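Local coordinates for CLIP-associating protein (Drosophila melanogaster, PDB 4G3A) that tracks microtubule plus ends and stabilises dynamic microtubules, a role needed for mitotic spindle formation and kinetochore attachment, at residues 95-107 / 135-147. Numbering follows the deposited sequence.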
loop_
_atom_site.group_PDB
_atom_site.type_symbol
_atom_site.label_atom_id
_atom_site.label_comp_id
_atom_site.label_asym_id
_atom_site.label_seq_id
_atom_site.Cartn_x
_atom_site.Cartn_y
_atom_site.Cartn_z
ATOM N N VAL A 95 7.199 -0.519 -4.165
ATOM C CA VAL A 95 6.305 0.145 -3.235
ATOM C C VAL A 95 6.079 -0.767 -2.035
ATOM O O VAL A 95 6.095 -0.322 -0.894
ATOM C CB VAL A 95 4.966 0.449 -3.891
ATOM C CG1 VAL A 95 4.017 1.059 -2.868
ATOM C CG2 VAL A 95 5.187 1.400 -5.075
ATOM N N ILE A 96 5.890 -2.049 -2.309
ATOM C CA ILE A 96 5.764 -3.047 -1.252
ATOM C C ILE A 96 6.956 -2.990 -0.302
ATOM O O ILE A 96 6.779 -2.885 0.915
ATOM C CB ILE A 96 5.633 -4.464 -1.846
ATOM C CG1 ILE A 96 4.255 -4.630 -2.501
ATOM C CG2 ILE A 96 5.867 -5.539 -0.759
ATOM C CD1 ILE A 96 4.089 -5.938 -3.256
ATOM N N ASP A 97 8.168 -3.050 -0.856
ATOM C CA ASP A 97 9.379 -2.948 -0.049
ATOM C C ASP A 97 9.384 -1.695 0.825
ATOM O O ASP A 97 9.875 -1.728 1.949
ATOM C CB ASP A 97 10.633 -2.966 -0.931
ATOM C CG ASP A 97 10.953 -4.354 -1.465
ATOM O OD1 ASP A 97 10.401 -5.348 -0.940
ATOM O OD2 ASP A 97 11.750 -4.449 -2.412
ATOM N N ARG A 98 8.845 -0.592 0.316
ATOM C CA ARG A 98 8.829 0.650 1.087
ATOM C C ARG A 98 7.817 0.617 2.238
ATOM O O ARG A 98 7.849 1.476 3.128
ATOM C CB ARG A 98 8.555 1.847 0.185
ATOM C CG ARG A 98 9.662 2.143 -0.820
ATOM C CD ARG A 98 10.917 2.680 -0.139
ATOM N NE ARG A 98 12.045 2.764 -1.071
ATOM C CZ ARG A 98 13.240 3.273 -0.769
ATOM N NH1 ARG A 98 13.480 3.758 0.444
ATOM N NH2 ARG A 98 14.202 3.302 -1.686
ATOM N N LEU A 99 6.920 -0.364 2.232
ATOM C CA LEU A 99 6.032 -0.516 3.379
ATOM C C LEU A 99 6.887 -0.839 4.591
ATOM O O LEU A 99 6.493 -0.576 5.721
ATOM C CB LEU A 99 4.997 -1.622 3.152
ATOM C CG LEU A 99 3.949 -1.355 2.076
ATOM C CD1 LEU A 99 3.098 -2.601 1.865
ATOM C CD2 LEU A 99 3.086 -0.143 2.436
ATOM N N GLY A 100 8.071 -1.396 4.346
ATOM C CA GLY A 100 8.963 -1.788 5.422
ATOM C C GLY A 100 10.030 -0.759 5.751
ATOM O O GLY A 100 10.934 -1.018 6.547
ATOM N N ASP A 101 9.924 0.418 5.145
ATOM C CA ASP A 101 10.928 1.451 5.348
ATOM C C ASP A 101 10.988 1.870 6.807
ATOM O O ASP A 101 9.961 1.923 7.483
ATOM C CB ASP A 101 10.635 2.663 4.468
ATOM C CG ASP A 101 11.875 3.479 4.189
ATOM O OD1 ASP A 101 12.518 3.243 3.146
ATOM O OD2 ASP A 101 12.206 4.346 5.017
ATOM N N SER A 102 12.183 2.191 7.294
ATOM C CA SER A 102 12.329 2.589 8.693
ATOM C C SER A 102 11.729 3.968 8.993
ATOM O O SER A 102 11.360 4.257 10.131
ATOM C CB SER A 102 13.797 2.542 9.125
ATOM O OG SER A 102 14.636 3.145 8.162
ATOM N N ARG A 103 11.632 4.801 7.961
ATOM C CA ARG A 103 11.104 6.156 8.078
ATOM C C ARG A 103 9.577 6.168 7.978
ATOM O O ARG A 103 9.012 5.753 6.963
ATOM C CB ARG A 103 11.692 7.031 6.970
ATOM C CG ARG A 103 13.205 6.898 6.770
ATOM C CD ARG A 103 13.971 7.460 7.957
ATOM N NE ARG A 103 15.400 7.588 7.691
ATOM C CZ ARG A 103 16.292 8.012 8.582
ATOM N NH1 ARG A 103 15.907 8.351 9.807
ATOM N NH2 ARG A 103 17.572 8.097 8.248
ATOM N N ASP A 104 8.906 6.669 9.014
ATOM C CA ASP A 104 7.445 6.630 9.032
ATOM C C ASP A 104 6.773 7.329 7.837
ATOM O O ASP A 104 5.762 6.838 7.335
ATOM C CB ASP A 104 6.860 7.093 10.378
ATOM C CG ASP A 104 7.346 8.471 10.802
ATOM O OD1 ASP A 104 8.173 9.071 10.087
ATOM O OD2 ASP A 104 6.897 8.953 11.866
ATOM N N THR A 105 7.337 8.442 7.367
ATOM C CA THR A 105 6.715 9.198 6.281
ATOM C C THR A 105 6.811 8.444 4.958
ATOM O O THR A 105 5.956 8.591 4.088
ATOM C CB THR A 105 7.326 10.622 6.094
ATOM O OG1 THR A 105 8.714 10.524 5.746
ATOM C CG2 THR A 105 7.168 11.466 7.354
ATOM N N VAL A 106 7.864 7.650 4.797
ATOM C CA VAL A 106 8.003 6.843 3.591
ATOM C C VAL A 106 6.922 5.759 3.543
ATOM O O VAL A 106 6.282 5.551 2.512
ATOM C CB VAL A 106 9.422 6.232 3.471
ATOM C CG1 VAL A 106 9.464 5.198 2.380
ATOM C CG2 VAL A 106 10.449 7.322 3.185
ATOM N N ARG A 107 6.697 5.081 4.662
ATOM C CA ARG A 107 5.635 4.073 4.711
ATOM C C ARG A 107 4.284 4.718 4.405
ATOM O O ARG A 107 3.448 4.143 3.707
ATOM C CB ARG A 107 5.595 3.397 6.082
ATOM C CG ARG A 107 6.897 2.711 6.464
ATOM C CD ARG A 107 6.701 1.785 7.653
ATOM N NE ARG A 107 6.225 2.514 8.823
ATOM C CZ ARG A 107 7.024 3.125 9.693
ATOM N NH1 ARG A 107 8.337 3.092 9.521
ATOM N NH2 ARG A 107 6.511 3.770 10.730
ATOM N N SER A 135 2.881 -11.170 -2.013
ATOM C CA SER A 135 4.221 -10.750 -1.622
ATOM C C SER A 135 4.333 -10.399 -0.144
ATOM O O SER A 135 5.430 -10.377 0.411
ATOM C CB SER A 135 4.662 -9.529 -2.441
ATOM O OG SER A 135 4.720 -9.807 -3.828
ATOM N N CYS A 136 3.204 -10.097 0.491
ATOM C CA CYS A 136 3.248 -9.447 1.795
ATOM C C CYS A 136 3.081 -10.377 2.991
ATOM O O CYS A 136 3.683 -10.145 4.040
ATOM C CB CYS A 136 2.218 -8.301 1.862
ATOM S SG CYS A 136 2.707 -6.842 0.848
ATOM N N PHE A 137 2.257 -11.411 2.854
ATOM C CA PHE A 137 1.949 -12.239 4.011
ATOM C C PHE A 137 3.226 -12.897 4.537
ATOM O O PHE A 137 3.406 -13.046 5.740
ATOM C CB PHE A 137 0.890 -13.306 3.689
ATOM C CG PHE A 137 -0.537 -12.839 3.898
ATOM C CD1 PHE A 137 -0.948 -12.357 5.131
ATOM C CD2 PHE A 137 -1.468 -12.909 2.866
ATOM C CE1 PHE A 137 -2.265 -11.930 5.337
ATOM C CE2 PHE A 137 -2.792 -12.486 3.056
ATOM C CZ PHE A 137 -3.184 -11.993 4.300
ATOM N N LYS A 138 4.122 -13.274 3.637
ATOM C CA LYS A 138 5.357 -13.943 4.040
ATOM C C LYS A 138 6.615 -13.112 3.767
ATOM O O LYS A 138 7.704 -13.649 3.676
ATOM C CB LYS A 138 5.464 -15.304 3.358
ATOM C CG LYS A 138 4.296 -16.233 3.663
ATOM C CD LYS A 138 4.569 -17.647 3.147
ATOM C CE LYS A 138 3.378 -18.566 3.366
ATOM N NZ LYS A 138 3.043 -18.763 4.810
ATOM N N HIS A 139 6.466 -11.799 3.646
ATOM C CA HIS A 139 7.631 -10.928 3.480
ATOM C C HIS A 139 8.617 -11.090 4.646
ATOM O O HIS A 139 8.217 -11.328 5.799
ATOM C CB HIS A 139 7.189 -9.469 3.356
ATOM C CG HIS A 139 8.221 -8.581 2.709
ATOM N ND1 HIS A 139 9.361 -8.192 3.355
ATOM C CD2 HIS A 139 8.257 -8.021 1.474
ATOM C CE1 HIS A 139 10.078 -7.412 2.546
ATOM N NE2 HIS A 139 9.427 -7.303 1.401
ATOM N N LYS A 140 9.907 -10.974 4.345
ATOM C CA LYS A 140 10.955 -11.179 5.343
ATOM C C LYS A 140 10.959 -10.088 6.415
ATOM O O LYS A 140 11.410 -10.307 7.550
ATOM C CB LYS A 140 12.332 -11.214 4.669
ATOM C CG LYS A 140 12.769 -9.871 4.113
ATOM C CD LYS A 140 14.162 -9.980 3.474
ATOM C CE LYS A 140 14.566 -8.680 2.805
ATOM N NZ LYS A 140 13.703 -8.392 1.630
ATOM N N ASN A 141 10.440 -8.921 6.052
ATOM C CA ASN A 141 10.426 -7.776 6.949
ATOM C C ASN A 141 9.091 -7.691 7.703
ATOM O O ASN A 141 8.035 -7.606 7.080
ATOM C CB ASN A 141 10.685 -6.505 6.136
ATOM C CG ASN A 141 10.827 -5.273 7.005
ATOM O OD1 ASN A 141 9.908 -4.896 7.730
ATOM N ND2 ASN A 141 11.982 -4.629 6.927
ATOM N N ALA A 142 9.144 -7.740 9.036
ATOM C CA ALA A 142 7.934 -7.730 9.862
ATOM C C ALA A 142 7.111 -6.460 9.653
ATOM O O ALA A 142 5.896 -6.469 9.830
ATOM C CB ALA A 142 8.289 -7.893 11.347
ATOM N N LYS A 143 7.775 -5.361 9.298
ATOM C CA LYS A 143 7.055 -4.105 9.119
ATOM C C LYS A 143 6.211 -4.143 7.843
ATOM O O LYS A 143 5.134 -3.567 7.799
ATOM C CB LYS A 143 7.989 -2.891 9.145
ATOM C CG LYS A 143 7.261 -1.551 9.329
ATOM C CD LYS A 143 6.524 -1.467 10.662
ATOM C CE LYS A 143 6.006 -0.054 10.917
ATOM N NZ LYS A 143 5.197 0.091 12.169
ATOM N N VAL A 144 6.692 -4.832 6.811
ATOM C CA VAL A 144 5.845 -5.078 5.654
ATOM C C VAL A 144 4.627 -5.923 6.029
ATOM O O VAL A 144 3.496 -5.604 5.644
ATOM C CB VAL A 144 6.597 -5.792 4.525
ATOM C CG1 VAL A 144 5.633 -6.174 3.405
ATOM C CG2 VAL A 144 7.731 -4.908 3.988
ATOM N N ARG A 145 4.855 -7.007 6.765
ATOM C CA ARG A 145 3.745 -7.887 7.132
ATOM C C ARG A 145 2.702 -7.103 7.930
ATOM O O ARG A 145 1.511 -7.203 7.678
ATOM C CB ARG A 145 4.252 -9.114 7.900
ATOM C CG ARG A 145 5.352 -9.896 7.135
ATOM C CD ARG A 145 5.572 -11.292 7.722
ATOM N NE ARG A 145 6.049 -11.293 9.101
ATOM C CZ ARG A 145 7.326 -11.154 9.459
ATOM N NH1 ARG A 145 8.263 -10.966 8.538
ATOM N NH2 ARG A 145 7.668 -11.189 10.743
ATOM N N GLU A 146 3.159 -6.290 8.875
ATOM C CA GLU A 146 2.254 -5.479 9.679
ATOM C C GLU A 146 1.535 -4.395 8.865
ATOM O O GLU A 146 0.335 -4.177 9.030
ATOM C CB GLU A 146 3.019 -4.815 10.818
ATOM C CG GLU A 146 2.122 -3.967 11.699
ATOM C CD GLU A 146 2.889 -3.241 12.776
ATOM O OE1 GLU A 146 4.132 -3.341 12.786
ATOM O OE2 GLU A 146 2.246 -2.571 13.610
ATOM N N GLU A 147 2.280 -3.706 8.001
ATOM C CA GLU A 147 1.697 -2.654 7.177
ATOM C C GLU A 147 0.629 -3.228 6.249
ATOM O O GLU A 147 -0.438 -2.632 6.074
ATOM C CB GLU A 147 2.783 -1.916 6.374
ATOM C CG GLU A 147 3.647 -0.971 7.199
ATOM C CD GLU A 147 2.885 0.258 7.666
ATOM O OE1 GLU A 147 1.861 0.608 7.031
ATOM O OE2 GLU A 147 3.313 0.875 8.661
HETATM O O HOH W 1 12.004 -1.900 8.882
HETATM O O HOH W 2 3.198 3.504 9.493
#
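Val144 packs CG2 against the backbone of Gly100, 3.5 Å from Gly100 N. Gly100 CA and Val144 CA are 4.5 Å apart, leaving little room for a CB on the glycine. Val144 CG2 lies over the centre of the His139 ring. Val144 CG1 and Cys136 SG both meet Ile96 CG2, SG at 3.8 Å. Glu147 CG presses on Leu99 O at 3.2 Å, and this buried carbonyl oxygen has no polar partner. The contact joins two interhelical turns of the TOG domain, a HEAT-repeat array. One turn, in HEAT 2, links helices 88-98 and 104-119; the other links helices 125-136 and 142-159. Toward solvent the contact turns polar and looser: Asp97 is exposed, and waters link the two sides. His139 NE2 donates a nearly straight bond, 171°, to Asp97 OD1 at 3.2 Å. OD1 sits in the ring plane at the edge, while the carboxylate is turned 79° from it. With CG anti to the backbone N (chi1 -159°), the His139 ring turns ND1 to Asn141 N. At the opposite margin, Arg107 NE forms a salt bridge to Glu147 OE2 at 3.3 Å, though the hydrogen bond is weak and poorly aimed; water 2 joins both atoms. Glu147 OE1 is held by Gln111. Lys143 CE lies over one guanidinium face, and Asp101 O in the guanidinium plane, 2.9 Å from Arg107 NH1. With an alanine at Arg107, Glu147 OE2 would probably lose its charged mate, Asp101 O its guanidinium donor and Lys143 its cover. Water 1 donates to Gly100 O and accepts a weak bond from Asn141 ND2.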